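Side-chain contacts in GTN Reductase (Agrobacterium tumefaciens, PDB 5N6G), which binds flavin mononucleotide and probably uses NADH or NADPH to reduce carbon-carbon double bonds, as an ene-reductase of the Old Yellow Enzyme family: residues A179-L184 with G269-P274; L231-P236 with K282-A287; E205-F210 with I240-P245; E186-L189 with T193-R196. All coordinates share one frame; numbering follows the deposited sequence.

In the fold
The four contacts gather loops and helices from the middle of an eight-stranded TIM barrel, around its fourth to sixth strands. Contact 1 opens in the loop after strand 174-178 and closes 85 residues on, in the loop after strand 263-267, beside the flavin. Nested inside it, contact 4 closes a short turn after helix 184-189. Contact 3, also nested, joins helix 204-222 to the loop that follows strand 227-231. Contact 2 opens at 231-236, within the span of contact 3, and closes at 282-287, where helix 286-295 starts; it therefore crosses both contact 3 and contact 1. Contacts 3 and 4 adjoin, their centres about 7 Å apart.

Contact 1. Residues A179-L184 with G269-P274; sequences AANGYL and GATGGP. With 8OZ (2-Phenylacrylic acid), chain C; FMN (flavin mononucleotide), chain B.
Asn181 and Thr271 meet through a single short hydrogen bond, in which Thr271 OG1 donates to Asn181 OD1 at 2.6 Å. The two side chains cross at about a right angle, and the hydroxyl lies above the plane of the amide, 36° out of it, not on a lone pair. Thr271 OG1 is also hydrogen-bonded to OG1 of Thr235, in the loop after strand 227-231, so two partners fix the hydroxyl. With OG1 turned to Asn181, the methyl CG2 is left anti to the backbone N and faces the ribityl chain, 3.6 Å from FMN O3'.

The other end of the amide serves the bound 2-phenylacrylic acid. Asn181 ND2 donates to the carboxylate O of the ligand at 2.8 Å along a nearly straight path (161°), and the same nitrogen comes within 3.5 Å of FMN N1. Held at OD1 by threonine, the amide can hardly flip, so its NH2 stays turned to the ligand. Tyr183 brings its ring edge to the same carboxylate, CE2 lying 3.4 Å from O, while its hydroxyl is hydrogen-bonded to Tyr65. His178 NE2 also bonds the ligand. Such a histidine-asparagine pair beside the flavin, at the end of strand 174-178 and in the loop after it, is the substrate-binding signature of the Old Yellow Enzyme active site.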
# COMPACT_ATOMS: atom_id res chain seq x y z
N ALA A 179 2.84 -3.14 -3.73
CA ALA A 179 3.00 -3.89 -4.97
C ALA A 179 1.64 -4.10 -5.62
O ALA A 179 1.39 -5.13 -6.26
CB ALA A 179 3.69 -5.23 -4.72
N ALA A 180 0.78 -3.10 -5.48
CA ALA A 180 -0.62 -3.19 -5.84
C ALA A 180 -1.01 -1.99 -6.71
O ALA A 180 -0.20 -1.12 -7.03
CB ALA A 180 -1.49 -3.26 -4.57
N ASN A 181 -2.26 -2.02 -7.15
CA ASN A 181 -2.99 -0.91 -7.76
C ASN A 181 -2.25 -0.24 -8.92
O ASN A 181 -2.37 0.97 -9.12
CB ASN A 181 -3.37 0.12 -6.71
CG ASN A 181 -4.26 -0.48 -5.65
OD1 ASN A 181 -5.01 -1.42 -5.92
ND2 ASN A 181 -4.19 0.04 -4.45
N GLY A 182 -1.60 -1.04 -9.75
CA GLY A 182 -1.06 -0.51 -11.00
C GLY A 182 0.19 0.34 -10.89
O GLY A 182 0.52 1.03 -11.85
N TYR A 183 0.87 0.34 -9.75
CA TYR A 183 2.07 1.15 -9.58
C TYR A 183 3.29 0.35 -10.05
O TYR A 183 3.16 -0.61 -10.81
CB TYR A 183 2.14 1.69 -8.16
CG TYR A 183 1.00 2.68 -7.95
CD1 TYR A 183 0.96 3.87 -8.64
CD2 TYR A 183 -0.07 2.39 -7.11
CE1 TYR A 183 -0.08 4.79 -8.46
CE2 TYR A 183 -1.13 3.29 -6.95
CZ TYR A 183 -1.11 4.49 -7.61
OH TYR A 183 -2.13 5.39 -7.46
N LEU A 184 4.50 0.81 -9.72
CA LEU A 184 5.69 0.33 -10.44
C LEU A 184 5.82 -1.19 -10.41
O LEU A 184 6.10 -1.80 -11.44
CB LEU A 184 6.95 0.96 -9.87
CG LEU A 184 8.25 0.56 -10.60
CD1 LEU A 184 8.27 1.09 -12.01
CD2 LEU A 184 9.50 1.01 -9.81
N GLY A 269 -10.65 -8.24 -5.41
CA GLY A 269 -11.47 -7.59 -6.41
C GLY A 269 -10.91 -6.27 -6.91
O GLY A 269 -9.73 -5.96 -6.77
N ALA A 270 -11.79 -5.49 -7.53
CA ALA A 270 -11.40 -4.16 -7.97
C ALA A 270 -11.28 -3.24 -6.76
O ALA A 270 -12.18 -3.19 -5.91
CB ALA A 270 -12.43 -3.62 -8.96
N THR A 271 -10.15 -2.54 -6.65
CA THR A 271 -9.93 -1.69 -5.48
C THR A 271 -11.04 -0.67 -5.38
O THR A 271 -11.20 0.18 -6.27
CB THR A 271 -8.58 -0.99 -5.59
OG1 THR A 271 -7.59 -1.93 -6.03
CG2 THR A 271 -8.20 -0.45 -4.21
N GLY A 272 -11.80 -0.72 -4.29
CA GLY A 272 -12.92 0.18 -4.10
C GLY A 272 -14.14 -0.15 -4.92
O GLY A 272 -15.09 0.64 -4.94
N GLY A 273 -14.14 -1.29 -5.61
CA GLY A 273 -15.24 -1.71 -6.45
C GLY A 273 -15.58 -3.15 -6.18
O GLY A 273 -15.32 -3.67 -5.09
N PRO A 274 -16.17 -3.84 -7.16
CA PRO A 274 -16.72 -5.17 -6.89
C PRO A 274 -15.66 -6.18 -6.47
O PRO A 274 -14.61 -6.32 -7.10
CB PRO A 274 -17.35 -5.57 -8.23
CG PRO A 274 -17.55 -4.32 -8.97
CD PRO A 274 -16.48 -3.39 -8.53
C4 8OZ C . -6.24 7.01 -4.30
C5 8OZ C . -5.72 8.21 -4.75
C6 8OZ C . -4.37 8.30 -5.03
C7 8OZ C . -3.54 7.21 -4.85
C8 8OZ C . -3.55 3.49 -4.50
C 8OZ C . -1.98 5.07 -3.48
O 8OZ C . -2.92 2.52 -4.14
C1 8OZ C . -3.15 4.87 -4.08
C2 8OZ C . -4.06 6.01 -4.38
C3 8OZ C . -5.42 5.91 -4.12
O1 8OZ C . -4.60 3.38 -5.28
N1 FMN B . -4.50 1.81 -1.46
C2 FMN B . -3.14 1.73 -1.29
O2 FMN B . -2.53 0.64 -1.40
N3 FMN B . -2.44 2.86 -0.95
C4 FMN B . -2.96 4.13 -0.81
O4 FMN B . -2.25 5.07 -0.47
C4A FMN B . -4.39 4.21 -1.02
N5 FMN B . -4.98 5.37 -0.87
C5A FMN B . -6.36 5.41 -0.92
C6 FMN B . -7.00 6.61 -0.65
C7 FMN B . -8.39 6.68 -0.57
C7M FMN B . -9.03 8.00 -0.24
C8 FMN B . -9.15 5.52 -0.78
C8M FMN B . -10.65 5.55 -0.63
C9 FMN B . -8.52 4.32 -1.07
C9A FMN B . -7.13 4.26 -1.14
N10 FMN B . -6.45 3.03 -1.32
C10 FMN B . -5.08 2.98 -1.30
C1' FMN B . -7.25 1.79 -1.35
C2' FMN B . -7.65 1.38 0.06
O2' FMN B . -6.50 1.02 0.83
C3' FMN B . -8.64 0.21 0.08
O3' FMN B . -8.09 -0.89 -0.63
C4' FMN B . -10.00 0.55 -0.52
O4' FMN B . -10.52 1.74 0.08
C5' FMN B . -10.99 -0.59 -0.40
O5' FMN B . -11.25 -0.89 0.98
P FMN B . -12.60 -0.47 1.78
O1P FMN B . -13.73 -1.18 1.06
O2P FMN B . -12.71 1.04 1.61
O3P FMN B . -12.37 -0.92 3.17

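Contact 2. Residues L231-P236 with K282-A287; sequences LSPVTP and KPFDYA
Phe284 turns CG anti to its own backbone N (chi1 -168°), and this sends the ring across to Pro233, whereas Tyr286, with CG beside its backbone N (chi1 -68°), carries its hydroxyl to Val234. Pro233 covers one face of the phenylalanine ring in a CH-pi contact: CB stands 3.8 Å from the ring centroid and 18° off the normal, displaced toward the rim where CZ and CE1 lie. The two side chains run across each other at about a right angle. Val234 divides its two methyls between the aromatic residues. CG1 comes to 3.8 Å from Phe284 CB, meeting the root of the side chain, and CG2 approaches Tyr286 OH at 3.4 Å.

In the TIM barrel this joins the loop after the fifth strand, 227-231, to the start of helix 286-295, the helix that follows the sixth. Asp285 is the N-cap of that helix, its OD1 accepting from the backbone N of Ser288. Within the same segment, Phe284 presents an edge to the tyrosine, with CD2 3.4 Å above the centre of the Tyr286 ring. That arrangement packs the two rings edge to face, and Phe289 adds an edge-to-face partner for Phe284. The tyrosine hydroxyl, which meets nothing polar on Val234, finds its polar partner in the backbone N of Gly269, in the loop after strand 263-267.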
# COMPACT_ATOMS: atom_id res chain seq x y z
N LEU A 231 -0.80 -6.77 -2.36
CA LEU A 231 -1.02 -7.32 -3.69
C LEU A 231 -2.48 -7.14 -4.08
O LEU A 231 -3.36 -7.14 -3.22
CB LEU A 231 -0.66 -8.82 -3.74
CG LEU A 231 0.76 -9.17 -3.33
CD1 LEU A 231 0.87 -10.70 -3.15
CD2 LEU A 231 1.73 -8.62 -4.38
N SER A 232 -2.75 -7.02 -5.38
CA SER A 232 -4.10 -6.77 -5.87
C SER A 232 -4.24 -7.47 -7.22
O SER A 232 -4.06 -6.86 -8.28
CB SER A 232 -4.39 -5.27 -5.98
OG SER A 232 -3.39 -4.59 -6.74
N PRO A 233 -4.55 -8.77 -7.21
CA PRO A 233 -4.43 -9.59 -8.44
C PRO A 233 -5.28 -9.14 -9.62
O PRO A 233 -4.87 -9.36 -10.76
CB PRO A 233 -4.85 -10.99 -7.96
CG PRO A 233 -4.54 -11.01 -6.52
CD PRO A 233 -4.72 -9.61 -6.01
N VAL A 234 -6.46 -8.56 -9.41
CA VAL A 234 -7.36 -8.31 -10.54
C VAL A 234 -7.72 -6.86 -10.71
O VAL A 234 -8.52 -6.54 -11.59
CB VAL A 234 -8.65 -9.15 -10.42
CG1 VAL A 234 -8.34 -10.64 -10.39
CG2 VAL A 234 -9.46 -8.77 -9.21
N THR A 235 -7.17 -5.97 -9.93
CA THR A 235 -7.70 -4.62 -9.93
C THR A 235 -7.42 -3.91 -11.26
O THR A 235 -6.34 -4.07 -11.83
CB THR A 235 -7.12 -3.81 -8.79
OG1 THR A 235 -7.79 -2.55 -8.79
CG2 THR A 235 -5.65 -3.61 -8.96
N PRO A 236 -8.37 -3.12 -11.75
CA PRO A 236 -8.14 -2.33 -12.97
C PRO A 236 -7.54 -0.95 -12.72
O PRO A 236 -7.47 -0.13 -13.64
CB PRO A 236 -9.55 -2.22 -13.52
CG PRO A 236 -10.41 -2.11 -12.31
CD PRO A 236 -9.75 -2.96 -11.27
N LYS A 282 -11.26 -16.14 -16.68
CA LYS A 282 -11.49 -16.98 -15.51
C LYS A 282 -11.61 -16.15 -14.24
O LYS A 282 -10.78 -15.26 -14.00
CB LYS A 282 -10.34 -17.98 -15.35
CG LYS A 282 -10.28 -19.01 -16.48
CD LYS A 282 -9.03 -19.88 -16.36
CE LYS A 282 -8.93 -20.88 -17.51
NZ LYS A 282 -7.69 -21.71 -17.41
N PRO A 283 -12.59 -16.42 -13.38
CA PRO A 283 -12.60 -15.76 -12.07
C PRO A 283 -11.38 -16.17 -11.25
O PRO A 283 -10.93 -17.32 -11.32
CB PRO A 283 -13.89 -16.27 -11.42
CG PRO A 283 -14.67 -16.92 -12.52
CD PRO A 283 -13.69 -17.37 -13.54
N PHE A 284 -10.85 -15.23 -10.48
CA PHE A 284 -9.70 -15.49 -9.62
C PHE A 284 -10.16 -16.27 -8.40
O PHE A 284 -11.20 -15.96 -7.81
CB PHE A 284 -9.04 -14.17 -9.20
CG PHE A 284 -7.69 -14.34 -8.56
CD1 PHE A 284 -6.57 -14.46 -9.33
CD2 PHE A 284 -7.55 -14.33 -7.18
CE1 PHE A 284 -5.32 -14.62 -8.76
CE2 PHE A 284 -6.30 -14.47 -6.59
CZ PHE A 284 -5.18 -14.61 -7.39
N ASP A 285 -9.36 -17.27 -8.02
CA ASP A 285 -9.65 -18.14 -6.88
C ASP A 285 -8.75 -17.69 -5.73
O ASP A 285 -7.56 -17.99 -5.70
CB ASP A 285 -9.41 -19.59 -7.30
CG ASP A 285 -9.78 -20.59 -6.22
OD1 ASP A 285 -9.84 -20.22 -5.02
OD2 ASP A 285 -9.97 -21.76 -6.60
N TYR A 286 -9.32 -16.93 -4.78
CA TYR A 286 -8.53 -16.41 -3.68
C TYR A 286 -8.14 -17.49 -2.67
O TYR A 286 -7.11 -17.36 -2.01
CB TYR A 286 -9.29 -15.28 -2.98
CG TYR A 286 -9.42 -14.07 -3.88
CD1 TYR A 286 -8.46 -13.08 -3.87
CD2 TYR A 286 -10.48 -13.97 -4.78
CE1 TYR A 286 -8.55 -11.98 -4.72
CE2 TYR A 286 -10.57 -12.87 -5.64
CZ TYR A 286 -9.62 -11.89 -5.59
OH TYR A 286 -9.73 -10.79 -6.44
N ALA A 287 -8.93 -18.55 -2.54
CA ALA A 287 -8.53 -19.69 -1.70
C ALA A 287 -7.31 -20.41 -2.28
O ALA A 287 -6.43 -20.84 -1.52
CB ALA A 287 -9.69 -20.66 -1.55

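Contact 3. Residues E205-F210 with I240-P245; sequences ENRARF and IFEADP
Arg207 and Glu242 form a salt bridge between helix 204-222, which packs on the outside of the TIM barrel, and the loop that follows strand 227-231. One nitrogen meets one oxygen: Arg207 NH1 lies 3.0 Å from Glu242 OE1, and the N-H points well aside from it (130°), so as a hydrogen bond the pairing is weak. The carboxylate oxygen arrives at the edge of the guanidinium, near its plane, and the planes of the guanidinium and the carboxylate are only 17° apart. Their long side chains cross at a slant, and the arginine turns sharply at chi3 (-82°) to deliver the guanidinium to its partner.

Around this pair, other bonds hold each charged end. Arg207 NH1 finds its stronger acceptor in the carbonyl O of Leu189, at the end of the preceding helix, and NE is bound to the carbonyl O of Gly202. Glu242 OE1 takes a hydrogen bond from Ser191 OG. With the arginine gripped at both NH1 and NE, the guanidinium has little freedom to rotate. Leu248 of helix 245-256 packs against both side chains, and Gln279 holds the loop backbone through the N of Glu242 and the O of Ile240.

The second carboxylate oxygen looks back to its own loop, so the glutamate also braces the backbone two residues further on: Asp244 N donates to Glu242 OE2 at 2.9 Å, reaching the oxygen on its anti side and close to the carboxylate plane.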
# COMPACT_ATOMS: atom_id res chain seq x y z
N GLU A 205 8.16 -15.89 -14.37
CA GLU A 205 9.33 -15.76 -13.52
C GLU A 205 10.03 -14.44 -13.75
O GLU A 205 10.51 -13.80 -12.80
CB GLU A 205 10.30 -16.92 -13.78
CG GLU A 205 9.77 -18.33 -13.42
CD GLU A 205 8.74 -18.96 -14.41
OE1 GLU A 205 8.47 -18.43 -15.52
OE2 GLU A 205 8.19 -20.02 -14.04
N ASN A 206 10.14 -14.03 -15.01
CA ASN A 206 10.81 -12.77 -15.32
C ASN A 206 9.99 -11.58 -14.86
O ASN A 206 10.55 -10.59 -14.36
CB ASN A 206 11.06 -12.67 -16.82
CG ASN A 206 12.24 -13.51 -17.27
OD1 ASN A 206 12.87 -14.21 -16.46
ND2 ASN A 206 12.57 -13.41 -18.54
N ARG A 207 8.66 -11.63 -15.04
CA ARG A 207 7.81 -10.51 -14.62
C ARG A 207 7.75 -10.37 -13.09
O ARG A 207 7.56 -9.25 -12.60
CB ARG A 207 6.42 -10.65 -15.22
CG ARG A 207 6.45 -10.40 -16.75
CD ARG A 207 5.08 -10.31 -17.35
NE ARG A 207 4.50 -11.63 -17.62
CZ ARG A 207 3.26 -11.99 -17.31
NH1 ARG A 207 2.44 -11.19 -16.65
NH2 ARG A 207 2.83 -13.19 -17.68
N ALA A 208 7.90 -11.46 -12.35
CA ALA A 208 7.95 -11.43 -10.89
C ALA A 208 9.32 -11.05 -10.34
O ALA A 208 9.45 -10.81 -9.14
CB ALA A 208 7.57 -12.80 -10.35
N ARG A 209 10.35 -11.01 -11.19
CA ARG A 209 11.73 -10.84 -10.74
C ARG A 209 11.91 -9.54 -9.97
O ARG A 209 12.54 -9.53 -8.91
CB ARG A 209 12.67 -10.87 -11.93
CG ARG A 209 14.14 -10.78 -11.56
CD ARG A 209 15.04 -10.85 -12.81
NE ARG A 209 14.70 -11.99 -13.66
CZ ARG A 209 14.99 -13.25 -13.37
NH1 ARG A 209 15.61 -13.55 -12.24
NH2 ARG A 209 14.62 -14.22 -14.19
N PHE A 210 11.38 -8.43 -10.50
CA PHE A 210 11.54 -7.15 -9.81
C PHE A 210 10.88 -7.16 -8.44
O PHE A 210 11.48 -6.72 -7.45
CB PHE A 210 11.00 -6.01 -10.68
CG PHE A 210 11.18 -4.65 -10.06
CD1 PHE A 210 12.45 -4.12 -9.87
CD2 PHE A 210 10.08 -3.91 -9.67
CE1 PHE A 210 12.62 -2.86 -9.30
CE2 PHE A 210 10.23 -2.65 -9.11
CZ PHE A 210 11.48 -2.13 -8.91
N ILE A 240 -4.33 -0.73 -15.85
CA ILE A 240 -3.51 -1.93 -15.96
C ILE A 240 -4.41 -3.13 -16.25
O ILE A 240 -5.61 -3.11 -15.94
CB ILE A 240 -2.67 -2.12 -14.68
CG1 ILE A 240 -1.43 -2.95 -14.98
CG2 ILE A 240 -3.48 -2.73 -13.55
CD1 ILE A 240 -0.32 -2.70 -13.98
N PHE A 241 -3.86 -4.13 -16.93
CA PHE A 241 -4.62 -5.31 -17.35
C PHE A 241 -3.74 -6.55 -17.32
O PHE A 241 -2.60 -6.52 -17.76
CB PHE A 241 -5.22 -5.13 -18.76
CG PHE A 241 -5.86 -6.36 -19.33
CD1 PHE A 241 -7.20 -6.66 -19.10
CD2 PHE A 241 -5.14 -7.22 -20.15
CE1 PHE A 241 -7.79 -7.81 -19.65
CE2 PHE A 241 -5.71 -8.34 -20.69
CZ PHE A 241 -7.06 -8.63 -20.44
N GLU A 242 -4.29 -7.65 -16.82
CA GLU A 242 -3.62 -8.95 -16.86
C GLU A 242 -4.69 -9.99 -17.16
O GLU A 242 -5.67 -10.09 -16.42
CB GLU A 242 -2.94 -9.28 -15.52
CG GLU A 242 -2.50 -10.71 -15.37
CD GLU A 242 -1.50 -11.13 -16.42
OE1 GLU A 242 -0.50 -10.39 -16.59
OE2 GLU A 242 -1.73 -12.17 -17.11
N ALA A 243 -4.51 -10.76 -18.23
CA ALA A 243 -5.55 -11.70 -18.65
C ALA A 243 -5.53 -13.00 -17.86
O ALA A 243 -6.56 -13.69 -17.82
CB ALA A 243 -5.40 -12.01 -20.13
N ASP A 244 -4.40 -13.36 -17.26
CA ASP A 244 -4.23 -14.67 -16.62
C ASP A 244 -3.56 -14.50 -15.27
O ASP A 244 -2.42 -14.93 -15.04
CB ASP A 244 -3.46 -15.61 -17.54
CG ASP A 244 -4.28 -16.03 -18.75
OD1 ASP A 244 -5.26 -16.78 -18.54
OD2 ASP A 244 -3.99 -15.57 -19.88
N PRO A 245 -4.25 -13.85 -14.33
CA PRO A 245 -3.63 -13.58 -13.03
C PRO A 245 -3.36 -14.81 -12.18
O PRO A 245 -2.47 -14.74 -11.33
CB PRO A 245 -4.66 -12.66 -12.35
CG PRO A 245 -5.93 -13.01 -13.00
CD PRO A 245 -5.58 -13.25 -14.43

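Contact 4. Residues E186-L189 with T193-R196; sequences EQFL and TNQR
The Phe188 ring and the Arg196 side chain meet obliquely: CE2 of the phenylalanine touches CD of the arginine at 4.0 Å, with the ring and guanidinium planes 35° apart. Phe210 of the following helix stacks on the same ring. Beside it, the flat amide of Asn194 is turned toward the Phe188 backbone. Asn194 ND2 donates to Phe188 O at 2.8 Å, nearly straight (167°), the acceptor oxygen lying close to the amide plane of Asn194 and the donor sitting on one of the oxygen's lone pairs. ND2 also bonds Tyr200 O, and OD1 accepts from Arg196 N at 2.9 Å, close to the C=O direction, which makes an Asx turn. Three bonds thus fix the amide's rotation.

One residue earlier on the helix, Gln187 O receives Thr193 OG1 at 2.7 Å, again in the carbonyl plane and on a lone pair. The threonine can do this because OG1 stands between its backbone N and carbonyl carbon (chi1 37°). Behind the hydroxyl, the CB atoms of Gln187 and Thr193 pack 4.0 Å apart, their side chains crossing at about a right angle. The arginine's guanidinium itself pairs with Asp198 through NH2. The turn so formed lies where helix 184-189 ends, with Phe188 and Arg196 packed on Ile153 of helix 150-169, while Glu186 touches Tyr249 of helix 245-256.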
# COMPACT_ATOMS: atom_id res chain seq x y z
N GLU A 186 3.67 -3.55 -9.89
CA GLU A 186 2.60 -4.16 -10.68
C GLU A 186 2.81 -3.96 -12.16
O GLU A 186 2.41 -4.80 -12.98
CB GLU A 186 1.23 -3.60 -10.32
CG GLU A 186 0.46 -4.46 -9.42
CD GLU A 186 -1.05 -4.37 -9.60
OE1 GLU A 186 -1.60 -3.68 -10.51
OE2 GLU A 186 -1.69 -5.03 -8.78
N GLN A 187 3.37 -2.81 -12.55
CA GLN A 187 3.66 -2.55 -13.95
C GLN A 187 4.63 -3.59 -14.52
O GLN A 187 4.49 -4.04 -15.66
CB GLN A 187 4.21 -1.14 -14.12
CG GLN A 187 3.17 -0.05 -13.91
CD GLN A 187 3.77 1.31 -13.53
OE1 GLN A 187 4.82 1.70 -14.02
NE2 GLN A 187 3.05 2.04 -12.69
N PHE A 188 5.62 -4.01 -13.72
CA PHE A 188 6.49 -5.11 -14.12
C PHE A 188 5.74 -6.44 -14.12
O PHE A 188 5.97 -7.29 -15.00
CB PHE A 188 7.67 -5.22 -13.16
CG PHE A 188 8.85 -4.33 -13.47
CD1 PHE A 188 8.94 -3.06 -12.93
CD2 PHE A 188 9.88 -4.77 -14.29
CE1 PHE A 188 10.02 -2.26 -13.21
CE2 PHE A 188 10.99 -3.98 -14.55
CZ PHE A 188 11.06 -2.73 -14.02
N LEU A 189 4.85 -6.65 -13.14
CA LEU A 189 4.18 -7.95 -12.99
C LEU A 189 3.20 -8.24 -14.11
O LEU A 189 3.13 -9.36 -14.61
CB LEU A 189 3.40 -8.00 -11.68
CG LEU A 189 4.09 -8.13 -10.34
CD1 LEU A 189 3.03 -8.02 -9.26
CD2 LEU A 189 4.81 -9.44 -10.25
N THR A 193 1.50 -3.76 -19.22
CA THR A 193 2.45 -2.71 -18.95
C THR A 193 3.89 -3.14 -19.21
O THR A 193 4.79 -2.29 -19.22
CB THR A 193 2.31 -2.26 -17.49
OG1 THR A 193 2.03 -3.40 -16.65
CG2 THR A 193 1.16 -1.26 -17.35
N ASN A 194 4.14 -4.43 -19.35
CA ASN A 194 5.49 -4.96 -19.43
C ASN A 194 5.66 -5.62 -20.80
O ASN A 194 5.16 -6.72 -21.03
CB ASN A 194 5.75 -5.95 -18.32
CG ASN A 194 7.17 -6.45 -18.32
OD1 ASN A 194 7.84 -6.42 -19.35
ND2 ASN A 194 7.65 -6.90 -17.17
N GLN A 195 6.34 -4.93 -21.71
CA GLN A 195 6.68 -5.46 -23.02
C GLN A 195 8.19 -5.61 -23.15
O GLN A 195 8.73 -5.61 -24.26
CB GLN A 195 6.11 -4.57 -24.13
CG GLN A 195 4.61 -4.58 -24.12
CD GLN A 195 3.98 -3.81 -25.26
OE1 GLN A 195 4.62 -2.97 -25.89
NE2 GLN A 195 2.70 -4.10 -25.53
N ARG A 196 8.86 -5.77 -22.01
CA ARG A 196 10.31 -5.93 -22.02
C ARG A 196 10.71 -7.26 -22.62
O ARG A 196 9.97 -8.25 -22.55
CB ARG A 196 10.88 -5.83 -20.61
CG ARG A 196 10.60 -4.55 -19.89
CD ARG A 196 11.22 -4.56 -18.51
NE ARG A 196 12.68 -4.44 -18.55
CZ ARG A 196 13.34 -3.28 -18.52
NH1 ARG A 196 12.68 -2.13 -18.47
NH2 ARG A 196 14.67 -3.25 -18.53